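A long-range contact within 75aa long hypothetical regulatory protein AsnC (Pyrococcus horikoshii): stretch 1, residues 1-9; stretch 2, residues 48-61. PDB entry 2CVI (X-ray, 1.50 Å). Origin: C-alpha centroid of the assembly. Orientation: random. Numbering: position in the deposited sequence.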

ATOM      1  N   MET A   1     -10.174 -16.056  -3.978  1.00 27.40           N
ATOM      2  CA  MET A   1      -9.533 -15.462  -2.767  1.00 25.15           C
ATOM      3  C   MET A   1      -9.627 -13.938  -2.933  1.00 24.60           C
ATOM      4  O   MET A   1      -9.564 -13.441  -4.060  1.00 25.39           O
ATOM      5  CB  MET A   1      -8.071 -15.907  -2.703  1.00 28.12           C
ATOM      6  CG  MET A   1      -7.227 -15.283  -1.604  1.00 28.56           C
ATOM      7  SD  MET A   1      -5.488 -15.842  -1.778  1.00 35.33           S
ATOM      8  CE  MET A   1      -4.896 -14.605  -2.871  1.00 32.77           C
ATOM      9  N   VAL A   2      -9.817 -13.222  -1.823  1.00 19.97           N
ATOM     10  CA  VAL A   2      -9.892 -11.759  -1.846  1.00 19.09           C
ATOM     11  C   VAL A   2      -8.558 -11.213  -1.347  1.00 17.51           C
ATOM     12  O   VAL A   2      -8.014 -11.707  -0.355  1.00 17.74           O
ATOM     13  CB  VAL A   2     -11.010 -11.257  -0.913  1.00 17.91           C
ATOM     14  CG1 VAL A   2     -11.007  -9.724  -0.857  1.00 21.86           C
ATOM     15  CG2 VAL A   2     -12.354 -11.705  -1.431  1.00 20.01           C
ATOM     16  N   THR A   3      -8.042 -10.186  -2.023  1.00 17.45           N
ATOM     17  CA  THR A   3      -6.783  -9.554  -1.679  1.00 16.06           C
ATOM     18  C   THR A   3      -7.098  -8.099  -1.342  1.00 14.65           C
ATOM     19  O   THR A   3      -7.824  -7.435  -2.073  1.00 15.01           O
ATOM     20  CB  THR A   3      -5.826  -9.589  -2.876  1.00 18.66           C
ATOM     21  OG1 THR A   3      -5.552 -10.964  -3.177  1.00 20.12           O
ATOM     22  CG2 THR A   3      -4.523  -8.877  -2.556  1.00 18.00           C
ATOM     23  N   ALA A   4      -6.549  -7.615  -0.237  1.00 14.85           N
ATOM     24  CA  ALA A   4      -6.823  -6.231   0.150  1.00 13.96           C
ATOM     25  C   ALA A   4      -5.666  -5.618   0.911  1.00 14.24           C
ATOM     26  O   ALA A   4      -4.840  -6.320   1.468  1.00 14.28           O
ATOM     27  CB  ALA A   4      -8.110  -6.177   1.032  1.00 13.08           C
ATOM     28  N   PHE A   5      -5.590  -4.294   0.887  1.00 12.77           N
ATOM     29  CA  PHE A   5      -4.595  -3.579   1.668  1.00 12.87           C
ATOM     30  C   PHE A   5      -5.365  -2.796   2.716  1.00 15.22           C
ATOM     31  O   PHE A   5      -6.319  -2.083   2.383  1.00 16.72           O
ATOM     32  CB  PHE A   5      -3.817  -2.594   0.798  1.00 12.88           C
ATOM     33  CG  PHE A   5      -2.770  -3.245  -0.028  1.00 13.33           C
ATOM     34  CD1 PHE A   5      -1.470  -3.386   0.465  1.00 13.97           C
ATOM     35  CD2 PHE A   5      -3.093  -3.778  -1.267  1.00 15.71           C
ATOM     36  CE1 PHE A   5      -0.512  -4.058  -0.244  1.00 14.20           C
ATOM     37  CE2 PHE A   5      -2.151  -4.464  -2.024  1.00 16.05           C
ATOM     38  CZ  PHE A   5      -0.840  -4.615  -1.512  1.00 16.01           C
ATOM     39  N   ILE A   6      -4.983  -2.968   3.975  1.00 14.43           N
ATOM     40  CA  ILE A   6      -5.647  -2.237   5.056  1.00 14.35           C
ATOM     41  C   ILE A   6      -4.672  -1.142   5.521  1.00 13.58           C
ATOM     42  O   ILE A   6      -3.550  -1.473   5.949  1.00 14.54           O
ATOM     43  CB  ILE A   6      -5.977  -3.156   6.247  1.00 14.07           C
ATOM     44  CG1 ILE A   6      -6.848  -4.353   5.835  1.00 15.09           C
ATOM     45  CG2 ILE A   6      -6.774  -2.306   7.298  1.00 14.74           C
ATOM     46  CD1 ILE A   6      -7.027  -5.375   6.967  1.00 17.34           C
ATOM     47  N   LEU A   7      -5.065   0.124   5.412  1.00 12.78           N
ATOM     48  CA  LEU A   7      -4.230   1.259   5.820  1.00 13.78           C
ATOM     49  C   LEU A   7      -4.663   1.606   7.229  1.00 13.76           C
ATOM     50  O   LEU A   7      -5.857   1.766   7.479  1.00 14.55           O
ATOM     51  CB  LEU A   7      -4.429   2.453   4.865  1.00 17.77           C
ATOM     52  CG  LEU A   7      -3.926   2.438   3.405  1.00 23.17           C
ATOM     53  CD1 LEU A   7      -2.426   2.510   3.363  1.00 24.74           C
ATOM     54  CD2 LEU A   7      -4.481   1.256   2.630  1.00 24.48           C
ATOM     55  N   MET A   8      -3.706   1.729   8.144  1.00 12.66           N
ATOM     56  CA  MET A   8      -4.016   1.937   9.548  1.00 13.08           C
ATOM     57  C   MET A   8      -3.392   3.138  10.208  1.00 13.67           C
ATOM     58  O   MET A   8      -2.249   3.502   9.908  1.00 13.58           O
ATOM     59  CB  MET A   8      -3.580   0.713  10.356  1.00 13.61           C
ATOM     60  CG  MET A   8      -4.047  -0.649   9.757  1.00 13.77           C
ATOM     61  SD  MET A   8      -3.524  -1.971  10.869  1.00 17.45           S
ATOM     62  CE  MET A   8      -4.303  -3.426  10.029  1.00 16.29           C
ATOM     63  N   VAL A   9      -4.163   3.740  11.126  1.00 14.32           N
ATOM     64  CA  VAL A   9      -3.704   4.848  11.979  1.00 16.22           C
ATOM     65  C   VAL A   9      -3.521   4.161  13.320  1.00 16.95           C
ATOM     66  O   VAL A   9      -4.387   3.432  13.799  1.00 16.43           O
ATOM     67  CB  VAL A   9      -4.752   5.964  12.105  1.00 16.34           C
ATOM     68  CG1 VAL A   9      -4.285   6.993  13.160  1.00 18.20           C
ATOM     69  CG2 VAL A   9      -4.992   6.606  10.784  1.00 15.81           C
ATOM     70  N   THR A  48     -13.230 -15.035   1.413  1.00 17.36           N
ATOM     71  CA  THR A  48     -14.379 -14.274   0.976  1.00 17.33           C
ATOM     72  C   THR A  48     -14.341 -12.859   1.517  1.00 17.80           C
ATOM     73  O   THR A  48     -13.542 -12.527   2.422  1.00 16.69           O
ATOM     74  CB  THR A  48     -15.691 -14.909   1.536  1.00 17.60           C
ATOM     75  OG1 THR A  48     -15.713 -14.768   2.979  1.00 18.46           O
ATOM     76  CG2 THR A  48     -15.737 -16.428   1.206  1.00 19.45           C
ATOM     77  N   LEU A  49     -15.203 -12.016   0.965  1.00 16.31           N
ATOM     78  CA  LEU A  49     -15.355 -10.650   1.465  1.00 17.62           C
ATOM     79  C   LEU A  49     -15.913 -10.654   2.878  1.00 17.51           C
ATOM     80  O   LEU A  49     -15.558  -9.808   3.711  1.00 17.77           O
ATOM     81  CB  LEU A  49     -16.266  -9.810   0.560  1.00 19.95           C
ATOM     82  CG  LEU A  49     -15.593  -9.140  -0.611  1.00 20.80           C
ATOM     83  CD1 LEU A  49     -16.623  -8.185  -1.228  1.00 19.12           C
ATOM     84  CD2 LEU A  49     -14.341  -8.319  -0.160  1.00 22.11           C
ATOM     85  N   LYS A  50     -16.806 -11.592   3.178  1.00 16.08           N
ATOM     86  CA  LYS A  50     -17.360 -11.669   4.507  1.00 17.65           C
ATOM     87  C   LYS A  50     -16.221 -11.909   5.503  1.00 16.55           C
ATOM     88  O   LYS A  50     -16.194 -11.319   6.585  1.00 16.82           O
ATOM     89  CB  LYS A  50     -18.394 -12.804   4.559  1.00 18.14           C
ATOM     90  CG  LYS A  50     -18.920 -13.057   5.943  1.00 21.49           C
ATOM     91  CD  LYS A  50     -20.115 -13.971   5.906  1.00 23.52           C
ATOM     92  CE  LYS A  50     -20.483 -14.420   7.309  1.00 28.07           C
ATOM     93  NZ  LYS A  50     -21.780 -15.141   7.321  1.00 32.89           N
ATOM     94  N   ASP A  51     -15.271 -12.761   5.128  1.00 17.39           N
ATOM     95  CA  ASP A  51     -14.133 -13.017   6.007  1.00 17.02           C
ATOM     96  C   ASP A  51     -13.294 -11.747   6.195  1.00 16.08           C
ATOM     97  O   ASP A  51     -12.816 -11.464   7.296  1.00 16.21           O
ATOM     98  CB  ASP A  51     -13.246 -14.141   5.448  1.00 18.57           C
ATOM     99  CG  ASP A  51     -13.911 -15.513   5.527  1.00 21.81           C
ATOM    100  OD1 ASP A  51     -14.579 -15.779   6.541  1.00 24.91           O
ATOM    101  OD2 ASP A  51     -13.738 -16.306   4.584  1.00 27.05           O
ATOM    102  N   LEU A  52     -13.087 -11.008   5.120  1.00 15.48           N
ATOM    103  CA  LEU A  52     -12.327  -9.763   5.231  1.00 13.71           C
ATOM    104  C   LEU A  52     -13.060  -8.770   6.141  1.00 15.03           C
ATOM    105  O   LEU A  52     -12.420  -8.091   6.939  1.00 15.06           O
ATOM    106  CB  LEU A  52     -12.107  -9.179   3.840  1.00 14.07           C
ATOM    107  CG  LEU A  52     -11.468  -7.783   3.817  1.00 12.94           C
ATOM    108  CD1 LEU A  52     -10.077  -7.846   4.476  1.00 15.41           C
ATOM    109  CD2 LEU A  52     -11.435  -7.255   2.369  1.00 14.86           C
ATOM    110  N   ASP A  53     -14.378  -8.660   5.992  1.00 14.64           N
ATOM    111  CA  ASP A  53     -15.169  -7.750   6.798  1.00 15.09           C
ATOM    112  C   ASP A  53     -15.033  -8.089   8.272  1.00 15.68           C
ATOM    113  O   ASP A  53     -14.851  -7.201   9.114  1.00 17.18           O
ATOM    114  CB  ASP A  53     -16.635  -7.828   6.352  1.00 16.78           C
ATOM    115  CG  ASP A  53     -17.428  -6.633   6.789  1.00 20.99           C
ATOM    116  OD1 ASP A  53     -16.868  -5.516   6.834  1.00 24.36           O
ATOM    117  OD2 ASP A  53     -18.621  -6.812   7.082  1.00 23.94           O
ATOM    118  N   GLN A  54     -15.105  -9.377   8.598  1.00 16.20           N
ATOM    119  CA  GLN A  54     -14.969  -9.790   9.976  1.00 18.32           C
ATOM    120  C   GLN A  54     -13.575  -9.514  10.494  1.00 16.98           C
ATOM    121  O   GLN A  54     -13.416  -9.128  11.652  1.00 18.30           O
ATOM    122  CB  GLN A  54     -15.352 -11.261  10.126  1.00 20.05           C
ATOM    123  CG  GLN A  54     -16.820 -11.428   9.824  1.00 26.99           C
ATOM    124  CD  GLN A  54     -17.311 -12.846   9.987  1.00 29.73           C
ATOM    125  OE1 GLN A  54     -16.562 -13.740  10.386  1.00 33.23           O
ATOM    126  NE2 GLN A  54     -18.587 -13.061   9.685  1.00 30.44           N
ATOM    127  N   PHE A  55     -12.557  -9.683   9.663  1.00 15.29           N
ATOM    128  CA  PHE A  55     -11.201  -9.377  10.106  1.00 17.08           C
ATOM    129  C   PHE A  55     -11.088  -7.897  10.467  1.00 16.34           C
ATOM    130  O   PHE A  55     -10.516  -7.549  11.509  1.00 15.62           O
ATOM    131  CB  PHE A  55     -10.227  -9.714   8.979  1.00 16.93           C
ATOM    132  CG  PHE A  55      -8.789  -9.499   9.334  1.00 17.54           C
ATOM    133  CD1 PHE A  55      -8.071 -10.517   9.951  1.00 20.31           C
ATOM    134  CD2 PHE A  55      -8.155  -8.279   9.084  1.00 17.81           C
ATOM    135  CE1 PHE A  55      -6.733 -10.325  10.310  1.00 19.56           C
ATOM    136  CE2 PHE A  55      -6.799  -8.070   9.448  1.00 17.07           C
ATOM    137  CZ  PHE A  55      -6.101  -9.106  10.058  1.00 18.18           C
ATOM    138  N   ILE A  56     -11.604  -7.030   9.598  1.00 15.49           N
ATOM    139  CA  ILE A  56     -11.531  -5.592   9.803  1.00 15.30           C
ATOM    140  C   ILE A  56     -12.340  -5.100  10.993  1.00 16.41           C
ATOM    141  O   ILE A  56     -11.856  -4.271  11.755  1.00 15.91           O
ATOM    142  CB  ILE A  56     -12.046  -4.861   8.526  1.00 15.49           C
ATOM    143  CG1 ILE A  56     -11.037  -5.054   7.388  1.00 17.34           C
ATOM    144  CG2 ILE A  56     -12.293  -3.364   8.807  1.00 18.52           C
ATOM    145  CD1 ILE A  56     -11.516  -4.531   6.054  1.00 20.90           C
ATOM    146  N   THR A  57     -13.559  -5.596  11.176  1.00 18.23           N
ATOM    147  CA  THR A  57     -14.344  -5.042  12.277  1.00 18.39           C
ATOM    148  C   THR A  57     -14.228  -5.806  13.597  1.00 18.70           C
ATOM    149  O   THR A  57     -14.352  -5.198  14.684  1.00 20.66           O
ATOM    150  CB  THR A  57     -15.807  -4.878  11.855  1.00 20.48           C
ATOM    151  OG1 THR A  57     -16.374  -6.175  11.744  1.00 21.74           O
ATOM    152  CG2 THR A  57     -15.930  -4.145  10.485  1.00 21.66           C
ATOM    153  N   GLU A  58     -13.920  -7.093  13.536  1.00 17.60           N
ATOM    154  CA  GLU A  58     -13.738  -7.861  14.766  1.00 18.05           C
ATOM    155  C   GLU A  58     -12.293  -8.079  15.191  1.00 19.26           C
ATOM    156  O   GLU A  58     -11.919  -7.701  16.296  1.00 18.48           O
ATOM    157  CB  GLU A  58     -14.392  -9.228  14.678  1.00 20.37           C
ATOM    158  CG  GLU A  58     -15.848  -9.195  14.236  1.00 21.29           C
ATOM    159  CD  GLU A  58     -16.454 -10.598  14.172  1.00 24.35           C
ATOM    160  OE1 GLU A  58     -17.377 -10.847  13.367  1.00 23.21           O
ATOM    161  OE2 GLU A  58     -16.017 -11.467  14.943  1.00 26.52           O
ATOM    162  N   LYS A  59     -11.494  -8.695  14.326  1.00 18.83           N
ATOM    163  CA  LYS A  59     -10.111  -8.986  14.707  1.00 18.47           C
ATOM    164  C   LYS A  59      -9.297  -7.743  15.020  1.00 18.40           C
ATOM    165  O   LYS A  59      -8.562  -7.722  15.996  1.00 18.96           O
ATOM    166  CB  LYS A  59      -9.423  -9.802  13.618  1.00 21.50           C
ATOM    167  CG  LYS A  59      -8.170 -10.518  14.106  1.00 25.07           C
ATOM    168  CD  LYS A  59      -8.081 -11.889  13.442  1.00 27.98           C
ATOM    169  CE  LYS A  59      -7.000 -12.772  14.020  1.00 30.99           C
ATOM    170  NZ  LYS A  59      -6.823 -14.006  13.166  1.00 31.89           N
ATOM    171  N   ILE A  60      -9.417  -6.703  14.201  1.00 16.93           N
ATOM    172  CA  ILE A  60      -8.657  -5.486  14.456  1.00 17.77           C
ATOM    173  C   ILE A  60      -9.058  -4.831  15.778  1.00 18.24           C
ATOM    174  O   ILE A  60      -8.214  -4.219  16.436  1.00 17.90           O
ATOM    175  CB  ILE A  60      -8.795  -4.479  13.297  1.00 17.56           C
ATOM    176  CG1 ILE A  60      -8.115  -5.062  12.053  1.00 18.10           C
ATOM    177  CG2 ILE A  60      -8.153  -3.125  13.676  1.00 16.38           C
ATOM    178  CD1 ILE A  60      -6.680  -5.509  12.251  1.00 20.30           C
ATOM    179  N   ARG A  61     -10.321  -4.981  16.193  1.00 16.23           N
ATOM    180  CA  ARG A  61     -10.726  -4.412  17.474  1.00 17.03           C
ATOM    181  C   ARG A  61     -10.103  -5.092  18.699  1.00 17.38           C
ATOM    182  O   ARG A  61     -10.257  -4.600  19.822  1.00 18.91           O
ATOM    183  CB  ARG A  61     -12.270  -4.379  17.571  1.00 17.50           C
ATOM    184  CG  ARG A  61     -12.831  -3.140  16.912  1.00 19.26           C
ATOM    185  CD  ARG A  61     -14.333  -2.991  17.208  1.00 18.82           C
ATOM    186  NE  ARG A  61     -14.854  -1.698  16.806  1.00 19.50           N
ATOM    187  CZ  ARG A  61     -15.357  -1.444  15.595  1.00 16.91           C
ATOM    188  NH1 ARG A  61     -15.389  -2.429  14.688  1.00 18.22           N
ATOM    189  NH2 ARG A  61     -15.857  -0.232  15.312  1.00 17.88           N
TER

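What lies at the apolar centre of the contact? Side chains from one face of the strand, residues 2-9, pack against the helix that begins at L49. Because neighbouring residues of an extended strand point to opposite faces, V2, A4, I6 and M8 all direct their CA-to-CB bonds toward the second stretch. In the middle, A4 CB sits 3.7 Å from L52 CD2, and I6 CD1 reaches 3.7 Å from F55 CE2 and 4.0 Å from I56 CG1. A4, with a single methyl, leaves L52 to make the approach; I6, in its m,t rotamer, extends its own CD1 instead. That methyl meets F55 at the edge of the ring, near its plane. L52 and F55 both point toward the strand with chi1 at t, whereas I56 starts out sideways and brings its end nearer.

How does the packing continue along the two segments? Strand and helix run in roughly the same direction, 31° apart, with their axes 9.1 Å apart at closest approach, so residues later in one meet residues later in the other. Beyond I6 the backbones are further apart: the CA atoms of M8 and I60 are 10.0 Å from each other. The long side chain of M8, with chi2 and chi3 both t, reaches part of the way across, and I60 supplies the rest, so that M8 CE lies 3.9 Å from I60 CD1. Both residues are buried, as suits unbranched and branched apolar chains without polar groups to satisfy.

What closes the contact at its other end? V2 does, where the backbones are nearer, V2 CA lying 5.9 Å from T48 CA. Its beta-branched side chain is compact enough for this narrow space: V2 CG1 lies 3.7 Å from L49 CD2 and 4.1 Å from L52 CD2, while V2 CG2 packs 3.7 Å from the backbone C of T48. L49 is exposed and leaves its backbone sideways, yet its end bends in to cover the valine.

Where does the polar edge begin, and what does it contribute? It begins at T48, whose CA-to-CB bond points away from the strand and whose side chain caps the helix: D51 N donates to T48 OG1 at 3.0 Å, and T48 OG1 returns a weak hydrogen bond to D51 OD2, also at 3.0 Å. Threonine can serve both roles because its hydroxyl accepts and donates. These bonds stay within the second stretch. No hydrogen bond crosses between the two, so the 359 Å² they bury, both sides summed, rests on apolar packing.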